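Local coordinates for putative diflavin flavoprotein A 3 (Nostoc sp., PDB 3FNI) that probably mediates electron transfer from NADH to oxygen, reducing it to water, and is represented here by its flavodoxin-like domain, at residues K87-I92 / T141-W146; G91-G96 / P120-K125; E4-V9 / G35-D40. All coordinates share one frame; numbering follows the deposited sequence.

Interaction 1 of 3, residues K87-I92 / T141-W146; sequences KQAVGI and TDLGQW
An alanine methyl set against an indole face is the centrepiece of the contact between the segment K87-I92 and the helical segment T141-W146, and no hydrogen bond crosses between the two. The CH-pi interaction comes first. A89 points its methyl at the helix, and its CB lies 3.5 Å from the centroid of the six-membered ring of W146, only 13° off the ring normal. The methyl therefore sits over the benzo ring and not over the pyrrole, with CZ3 of W146 as its nearest atom, 3.4 Å from A89 CB. What brings the ring here is the first torsion of W146, which sets CG anti to the backbone N (chi1 -179°), while chi2 of 89° turns the indole across the CA-CB-CG plane.

Apolar packing extends this contact by one helical turn. L143, three residues before W146, also holds CG anti to its backbone N, and its CD1 branch comes to 3.9 Å from A89 CB. The small methyl is thus touched by the leucine branch as well as by the indole.

At the rim of the ring the contact is with backbone. K87 O lies near the indole plane, at the edge, 3.6 Å from CH2 of W146. The ring consequently meets the segment in two ways, by its face at A89 and by its edge at the residues just before the strand.

Strand 89-93 runs inside the parallel sheet, bonded through its backbone to L60 on one flank and to T116 on the other. Helix 130-152 packs on the face that carries A89, where L143 also touches V61 and W146 touches T116. V90 points away and, like I92, touches helix 103-112 on the other side, the helix-sheet-helix layering of a flavodoxin-like fold.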
loop_
_atom_site.group_PDB
_atom_site.type_symbol
_atom_site.label_atom_id
_atom_site.label_comp_id
_atom_site.label_asym_id
_atom_site.label_seq_id
_atom_site.Cartn_x
_atom_site.Cartn_y
_atom_site.Cartn_z
ATOM N N LYS A 87 1.957 -7.473 13.047
ATOM C CA LYS A 87 1.432 -8.712 12.475
ATOM C C LYS A 87 1.037 -8.586 11.009
ATOM O O LYS A 87 0.646 -9.570 10.378
ATOM C CB LYS A 87 0.213 -9.184 13.280
ATOM C CG LYS A 87 0.514 -9.537 14.727
ATOM C CD LYS A 87 1.068 -10.947 14.863
ATOM C CE LYS A 87 0.007 -11.980 14.484
ATOM N NZ LYS A 87 0.494 -13.395 14.558
ATOM N N GLN A 88 1.116 -7.385 10.452
ATOM C CA GLN A 88 0.743 -7.262 9.057
ATOM C C GLN A 88 1.930 -7.134 8.112
ATOM O O GLN A 88 3.081 -7.048 8.538
ATOM C CB GLN A 88 -0.263 -6.118 8.867
ATOM C CG GLN A 88 0.130 -4.815 9.505
ATOM C CD GLN A 88 -1.065 -3.920 9.810
ATOM O OE1 GLN A 88 -0.900 -2.792 10.266
ATOM N NE2 GLN A 88 -2.270 -4.422 9.567
ATOM N N ALA A 89 1.632 -7.186 6.820
ATOM C CA ALA A 89 2.637 -7.099 5.777
ATOM C C ALA A 89 2.363 -5.833 4.962
ATOM O O ALA A 89 1.211 -5.421 4.806
ATOM C CB ALA A 89 2.562 -8.329 4.899
ATOM N N VAL A 90 3.423 -5.218 4.443
ATOM C CA VAL A 90 3.273 -3.988 3.682
ATOM C C VAL A 90 4.206 -3.903 2.474
ATOM O O VAL A 90 5.380 -4.272 2.551
ATOM C CB VAL A 90 3.501 -2.758 4.619
ATOM C CG1 VAL A 90 4.971 -2.669 5.017
ATOM C CG2 VAL A 90 3.022 -1.472 3.956
ATOM N N GLY A 91 3.653 -3.430 1.356
ATOM C CA GLY A 91 4.417 -3.259 0.130
ATOM C C GLY A 91 4.316 -1.805 -0.305
ATOM O O GLY A 91 3.291 -1.168 -0.073
ATOM N N ILE A 92 5.355 -1.280 -0.948
ATOM C CA ILE A 92 5.362 0.122 -1.364
ATOM C C ILE A 92 5.813 0.327 -2.812
ATOM O O ILE A 92 6.759 -0.312 -3.274
ATOM C CB ILE A 92 6.282 0.957 -0.423
ATOM C CG1 ILE A 92 5.746 0.870 1.020
ATOM C CG2 ILE A 92 6.361 2.408 -0.904
ATOM C CD1 ILE A 92 6.627 1.525 2.082
ATOM N N THR A 141 -0.691 -10.405 -6.122
ATOM C CA THR A 141 -1.029 -11.801 -5.903
ATOM C C THR A 141 -0.248 -12.337 -4.712
ATOM O O THR A 141 -0.814 -12.979 -3.832
ATOM C CB THR A 141 -0.692 -12.641 -7.145
ATOM O OG1 THR A 141 -1.565 -12.271 -8.216
ATOM C CG2 THR A 141 -0.848 -14.118 -6.858
ATOM N N ASP A 142 1.056 -12.066 -4.691
ATOM C CA ASP A 142 1.917 -12.521 -3.610
ATOM C C ASP A 142 1.393 -12.101 -2.246
ATOM O O ASP A 142 1.355 -12.906 -1.319
ATOM C CB ASP A 142 3.337 -11.975 -3.793
ATOM C CG ASP A 142 4.137 -12.755 -4.812
ATOM O OD1 ASP A 142 3.528 -13.524 -5.590
ATOM O OD2 ASP A 142 5.377 -12.593 -4.842
ATOM N N LEU A 143 1.002 -10.836 -2.127
ATOM C CA LEU A 143 0.483 -10.313 -0.873
ATOM C C LEU A 143 -0.847 -10.968 -0.553
ATOM O O LEU A 143 -1.111 -11.320 0.590
ATOM C CB LEU A 143 0.301 -8.795 -0.959
ATOM C CG LEU A 143 -0.234 -8.138 0.320
ATOM C CD1 LEU A 143 0.697 -8.458 1.494
ATOM C CD2 LEU A 143 -0.357 -6.614 0.116
ATOM N N GLY A 144 -1.683 -11.124 -1.577
ATOM C CA GLY A 144 -2.978 -11.753 -1.393
ATOM C C GLY A 144 -2.821 -13.177 -0.891
ATOM O O GLY A 144 -3.602 -13.629 -0.054
ATOM N N GLN A 145 -1.811 -13.881 -1.402
ATOM C CA GLN A 145 -1.555 -15.257 -0.987
ATOM C C GLN A 145 -1.036 -15.270 0.445
ATOM O O GLN A 145 -1.394 -16.138 1.235
ATOM C CB GLN A 145 -0.530 -15.923 -1.912
ATOM C CG GLN A 145 -0.993 -16.061 -3.362
ATOM C CD GLN A 145 0.003 -16.809 -4.230
ATOM O OE1 GLN A 145 1.115 -16.342 -4.465
ATOM N NE2 GLN A 145 -0.392 -17.982 -4.705
ATOM N N TRP A 146 -0.192 -14.297 0.771
ATOM C CA TRP A 146 0.361 -14.196 2.108
ATOM C C TRP A 146 -0.780 -13.970 3.101
ATOM O O TRP A 146 -0.842 -14.624 4.142
ATOM C CB TRP A 146 1.360 -13.044 2.177
ATOM C CG TRP A 146 1.994 -12.890 3.518
ATOM C CD1 TRP A 146 3.137 -13.496 3.969
ATOM C CD2 TRP A 146 1.512 -12.085 4.603
ATOM N NE1 TRP A 146 3.394 -13.114 5.266
ATOM C CE2 TRP A 146 2.415 -12.248 5.678
ATOM C CE3 TRP A 146 0.406 -11.239 4.768
ATOM C CZ2 TRP A 146 2.243 -11.600 6.901
ATOM C CZ3 TRP A 146 0.233 -10.593 5.987
ATOM C CH2 TRP A 146 1.151 -10.777 7.037
#

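Interaction 2 of 3, residues G91-G96 / P120-K125; sequences GIFETG and PAIRIK
E94 holds CG beside its backbone N and anti to the carbonyl carbon (chi1 -67°), its chain extended beyond, so that the carboxylate travels alongside R123 and I124. F93 has the crowded first torsion, CG between N and the carbonyl carbon (chi1 66°), which carries its ring away from P120-K125 toward helix 18-31 and presents its CB to I122 CG1, 3.5 Å away.

Here strand 89-93 runs out into loop beside the loop preceding helix 130-152, at the end of the sheet where flavodoxins bind FMN. The backbones run in the same direction and bridge once, F93 opposite I122. I122 O takes the N-H of E94 at 3.0 Å, nearly along the C=O axis, while I122 N gives a weak bond to I92 O. One step on, the E94 side chain replaces the backbone as acceptor: its OE1 receives I124 N at 2.8 Å, from above the carboxylate plane. Past it, I124 CG2 rests 3.6 Å from G96 CA.

R123 forms a salt bridge with D104 of helix 103-112; its NH2 stands 4.3 Å from E94 OE2, linked by a water that donates to the carboxylate and accepts from the guanidinium. An amide and a water thus grip the two carboxylate oxygens. The water-mediated help of R123 in keeping E94 ionised is probably modest, and the approach of I124 O to E94 OE1 (3.1 Å) would probably work the other way.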
loop_
_atom_site.group_PDB
_atom_site.type_symbol
_atom_site.label_atom_id
_atom_site.label_comp_id
_atom_site.label_asym_id
_atom_site.label_seq_id
_atom_site.Cartn_x
_atom_site.Cartn_y
_atom_site.Cartn_z
ATOM N N GLY A 91 3.653 -3.430 1.356
ATOM C CA GLY A 91 4.417 -3.259 0.130
ATOM C C GLY A 91 4.316 -1.805 -0.305
ATOM O O GLY A 91 3.291 -1.168 -0.073
ATOM N N ILE A 92 5.355 -1.280 -0.948
ATOM C CA ILE A 92 5.362 0.122 -1.364
ATOM C C ILE A 92 5.813 0.327 -2.812
ATOM O O ILE A 92 6.759 -0.312 -3.274
ATOM C CB ILE A 92 6.282 0.957 -0.423
ATOM C CG1 ILE A 92 5.746 0.870 1.020
ATOM C CG2 ILE A 92 6.361 2.408 -0.904
ATOM C CD1 ILE A 92 6.627 1.525 2.082
ATOM N N PHE A 93 5.137 1.226 -3.526
ATOM C CA PHE A 93 5.502 1.503 -4.908
ATOM C C PHE A 93 5.735 2.975 -5.187
ATOM O O PHE A 93 5.157 3.845 -4.526
ATOM C CB PHE A 93 4.439 0.958 -5.872
ATOM C CG PHE A 93 3.097 1.639 -5.773
ATOM C CD1 PHE A 93 2.817 2.782 -6.517
ATOM C CD2 PHE A 93 2.098 1.115 -4.957
ATOM C CE1 PHE A 93 1.562 3.387 -6.456
ATOM C CE2 PHE A 93 0.839 1.714 -4.888
ATOM C CZ PHE A 93 0.572 2.849 -5.639
ATOM N N GLU A 94 6.615 3.232 -6.157
ATOM C CA GLU A 94 6.941 4.580 -6.606
ATOM C C GLU A 94 5.875 4.901 -7.639
ATOM O O GLU A 94 5.246 3.992 -8.174
ATOM C CB GLU A 94 8.318 4.637 -7.282
ATOM C CG GLU A 94 9.500 4.388 -6.380
ATOM C CD GLU A 94 10.819 4.846 -7.008
ATOM O OE1 GLU A 94 10.915 4.884 -8.249
ATOM O OE2 GLU A 94 11.762 5.156 -6.262
ATOM N N THR A 95 5.685 6.178 -7.945
ATOM C CA THR A 95 4.647 6.561 -8.896
ATOM C C THR A 95 5.125 6.928 -10.292
ATOM O O THR A 95 4.354 6.854 -11.245
ATOM C CB THR A 95 3.846 7.755 -8.366
ATOM O OG1 THR A 95 4.682 8.920 -8.382
ATOM C CG2 THR A 95 3.370 7.486 -6.938
ATOM N N GLY A 96 6.386 7.321 -10.412
ATOM C CA GLY A 96 6.895 7.722 -11.706
ATOM C C GLY A 96 6.379 9.118 -12.025
ATOM O O GLY A 96 6.374 9.529 -13.182
ATOM N N PRO A 120 9.196 -6.961 -2.927
ATOM C CA PRO A 120 10.284 -5.995 -3.138
ATOM C C PRO A 120 9.666 -4.648 -3.547
ATOM O O PRO A 120 8.826 -4.605 -4.441
ATOM C CB PRO A 120 11.094 -6.629 -4.273
ATOM C CG PRO A 120 10.802 -8.128 -4.125
ATOM C CD PRO A 120 9.332 -8.132 -3.817
ATOM N N ALA A 121 10.065 -3.560 -2.893
ATOM C CA ALA A 121 9.514 -2.248 -3.229
ATOM C C ALA A 121 9.591 -2.004 -4.732
ATOM O O ALA A 121 10.675 -2.039 -5.312
ATOM C CB ALA A 121 10.266 -1.148 -2.486
ATOM N N ILE A 122 8.447 -1.764 -5.367
ATOM C CA ILE A 122 8.444 -1.522 -6.802
ATOM C C ILE A 122 8.916 -0.105 -7.105
ATOM O O ILE A 122 8.330 0.881 -6.655
ATOM C CB ILE A 122 7.041 -1.775 -7.432
ATOM C CG1 ILE A 122 6.557 -0.525 -8.168
ATOM C CG2 ILE A 122 6.054 -2.206 -6.370
ATOM C CD1 ILE A 122 5.275 -0.712 -8.919
ATOM N N ARG A 123 9.992 -0.019 -7.876
ATOM C CA ARG A 123 10.578 1.259 -8.230
ATOM C C ARG A 123 10.352 1.574 -9.706
ATOM O O ARG A 123 10.393 0.682 -10.556
ATOM C CB ARG A 123 12.068 1.223 -7.886
ATOM C CG ARG A 123 12.318 0.893 -6.414
ATOM C CD ARG A 123 13.756 0.513 -6.164
ATOM N NE ARG A 123 14.009 0.138 -4.773
ATOM C CZ ARG A 123 14.158 1.003 -3.775
ATOM N NH1 ARG A 123 14.389 0.565 -2.543
ATOM N NH2 ARG A 123 14.078 2.307 -4.006
ATOM N N ILE A 124 10.091 2.844 -10.001
ATOM C CA ILE A 124 9.844 3.280 -11.371
ATOM C C ILE A 124 10.809 4.374 -11.770
ATOM O O ILE A 124 10.719 5.497 -11.273
ATOM C CB ILE A 124 8.400 3.832 -11.552
ATOM C CG1 ILE A 124 7.388 2.682 -11.545
ATOM C CG2 ILE A 124 8.292 4.605 -12.857
ATOM C CD1 ILE A 124 7.225 2.038 -10.206
ATOM N N LYS A 125 11.732 4.046 -12.669
ATOM C CA LYS A 125 12.717 5.020 -13.144
ATOM C C LYS A 125 12.299 5.523 -14.520
ATOM O O LYS A 125 12.610 6.650 -14.900
ATOM C CB LYS A 125 14.106 4.378 -13.257
ATOM C CG LYS A 125 14.541 3.553 -12.052
ATOM C CD LYS A 125 14.633 2.072 -12.408
ATOM C CE LYS A 125 15.654 1.835 -13.521
ATOM N NZ LYS A 125 15.777 0.395 -13.893
HETATM O O HOH W 1 14.378 3.752 -6.130
HETATM O O HOH W 2 9.028 7.334 -9.620
#

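Interaction 3 of 3, residues E4-V9 / G35-D40; sequences ETSIGV and GVDVVD
G35 opens strand 35-40 by giving its N-H to T5 O, 3.2 Å away, and its own carbonyl accepts I7 N from above the carbonyl plane. V36 turns to the face shared with I7 and V9; its CG2 is anti to the backbone N, and the side chains of V36 and V9 cross obliquely, with V36 CG2 3.3 Å from V9 CG2, a tight contact. On the other face stands D37, whose OD1 uses its anti lone pair to receive a very short hydrogen bond from S6 OG (2.5 Å), and whose OD2 forms a salt bridge with R56. Replacing D37 with an alanine would remove the bonds to S6 and R56 and would probably loosen the start of the strand pair. The backbone of D37 is bonded in both directions, its N to I7 O and its O from V9 N, the latter almost straight at 176°. V38 lies opposite V9, and V39 N then binds V9 O at 3.0 Å. Helix 18-31 lies over the V36 and V38 face through I26. The two strands, in register from S6 with G35 to V9 with V38, are the parallel partners of a beta-alpha-beta unit, at one edge of the 2-1-3-4-5 sheet of the flavodoxin-like fold.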
loop_
_atom_site.group_PDB
_atom_site.type_symbol
_atom_site.label_atom_id
_atom_site.label_comp_id
_atom_site.label_asym_id
_atom_site.label_seq_id
_atom_site.Cartn_x
_atom_site.Cartn_y
_atom_site.Cartn_z
ATOM N N GLU A 4 -14.940 -8.166 6.642
ATOM C CA GLU A 4 -14.310 -8.996 5.623
ATOM C C GLU A 4 -12.787 -8.807 5.567
ATOM O O GLU A 4 -12.274 -7.691 5.701
ATOM C CB GLU A 4 -14.929 -8.698 4.247
ATOM C CG GLU A 4 -16.413 -9.060 4.128
ATOM C CD GLU A 4 -16.951 -8.919 2.707
ATOM O OE1 GLU A 4 -18.104 -9.315 2.455
ATOM O OE2 GLU A 4 -16.217 -8.412 1.835
ATOM N N THR A 5 -12.080 -9.918 5.389
ATOM C CA THR A 5 -10.622 -9.925 5.290
ATOM C C THR A 5 -10.229 -9.042 4.116
ATOM O O THR A 5 -10.593 -9.315 2.975
ATOM C CB THR A 5 -10.120 -11.348 5.049
ATOM O OG1 THR A 5 -10.536 -12.176 6.142
ATOM C CG2 THR A 5 -8.596 -11.374 4.914
ATOM N N SER A 6 -9.466 -7.994 4.397
ATOM C CA SER A 6 -9.082 -7.058 3.358
ATOM C C SER A 6 -7.649 -6.564 3.484
ATOM O O SER A 6 -6.997 -6.731 4.516
ATOM C CB SER A 6 -10.044 -5.863 3.395
ATOM O OG SER A 6 -9.711 -4.889 2.429
ATOM N N ILE A 7 -7.169 -5.957 2.407
ATOM C CA ILE A 7 -5.833 -5.401 2.363
ATOM C C ILE A 7 -6.025 -3.943 1.980
ATOM O O ILE A 7 -6.766 -3.635 1.048
ATOM C CB ILE A 7 -4.963 -6.148 1.328
ATOM C CG1 ILE A 7 -3.719 -5.333 0.983
ATOM C CG2 ILE A 7 -5.783 -6.448 0.096
ATOM C CD1 ILE A 7 -3.958 -4.234 -0.036
ATOM N N GLY A 8 -5.378 -3.049 2.717
ATOM C CA GLY A 8 -5.516 -1.631 2.444
ATOM C C GLY A 8 -4.519 -1.091 1.442
ATOM O O GLY A 8 -3.315 -1.333 1.548
ATOM N N VAL A 9 -5.039 -0.352 0.469
ATOM C CA VAL A 9 -4.242 0.264 -0.582
ATOM C C VAL A 9 -4.352 1.776 -0.404
ATOM O O VAL A 9 -5.426 2.357 -0.567
ATOM C CB VAL A 9 -4.771 -0.145 -1.972
ATOM C CG1 VAL A 9 -3.950 0.514 -3.060
ATOM C CG2 VAL A 9 -4.720 -1.662 -2.114
ATOM N N GLY A 35 -10.201 -9.282 -0.166
ATOM C CA GLY A 35 -10.798 -7.973 -0.369
ATOM C C GLY A 35 -9.801 -6.829 -0.346
ATOM O O GLY A 35 -8.632 -7.025 -0.032
ATOM N N VAL A 36 -10.261 -5.625 -0.670
ATOM C CA VAL A 36 -9.381 -4.467 -0.682
ATOM C C VAL A 36 -10.126 -3.161 -0.386
ATOM O O VAL A 36 -11.281 -2.998 -0.775
ATOM C CB VAL A 36 -8.671 -4.348 -2.059
ATOM C CG1 VAL A 36 -9.690 -4.100 -3.146
ATOM C CG2 VAL A 36 -7.645 -3.244 -2.029
ATOM N N ASP A 37 -9.464 -2.254 0.329
ATOM C CA ASP A 37 -10.037 -0.949 0.649
ATOM C C ASP A 37 -9.077 0.121 0.138
ATOM O O ASP A 37 -7.907 0.162 0.524
ATOM C CB ASP A 37 -10.258 -0.786 2.160
ATOM C CG ASP A 37 -11.358 -1.698 2.698
ATOM O OD1 ASP A 37 -11.095 -2.896 2.927
ATOM O OD2 ASP A 37 -12.494 -1.220 2.880
ATOM N N VAL A 38 -9.574 0.982 -0.736
ATOM C CA VAL A 38 -8.743 2.025 -1.317
ATOM C C VAL A 38 -8.963 3.380 -0.653
ATOM O O VAL A 38 -10.099 3.827 -0.462
ATOM C CB VAL A 38 -9.014 2.162 -2.830
ATOM C CG1 VAL A 38 -7.980 3.071 -3.465
ATOM C CG2 VAL A 38 -8.996 0.790 -3.485
ATOM N N VAL A 39 -7.860 4.034 -0.317
ATOM C CA VAL A 39 -7.910 5.332 0.324
ATOM C C VAL A 39 -7.025 6.322 -0.421
ATOM O O VAL A 39 -5.862 6.039 -0.696
ATOM C CB VAL A 39 -7.437 5.228 1.791
ATOM C CG1 VAL A 39 -7.513 6.583 2.470
ATOM C CG2 VAL A 39 -8.291 4.218 2.532
ATOM N N ASP A 40 -7.589 7.473 -0.767
ATOM C CA ASP A 40 -6.836 8.507 -1.462
ATOM C C ASP A 40 -6.161 9.374 -0.405
ATOM O O ASP A 40 -6.830 9.991 0.422
ATOM C CB ASP A 40 -7.769 9.352 -2.337
ATOM C CG ASP A 40 -7.082 10.580 -2.924
ATOM O OD1 ASP A 40 -5.875 10.516 -3.227
ATOM O OD2 ASP A 40 -7.758 11.613 -3.096
#

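In the fold
All three contacts involve one five-stranded parallel sheet, at different depths and by different chemistry. Interaction 1 is the buried one and wholly apolar in its side chains, docking helix 130-152 on the inner strand 89-93. Interactions 2 and 3 are both partly buried. Interaction 2 uses that same strand, sharing G91 and I92 with interaction 1, but follows it out into loop, where a carboxylate and waters supplement backbone pairing. Interaction 3 is true sheet pairing of the outermost strand 35-40 with its neighbour 6-11, mostly backbone bonds with one serine-aspartate link. Interactions 1 and 3 meet directly, L143 CD2 packing 3.7 Å from I7 CG1, whereas 2 and 3 lie on opposite sides of the chain's centre.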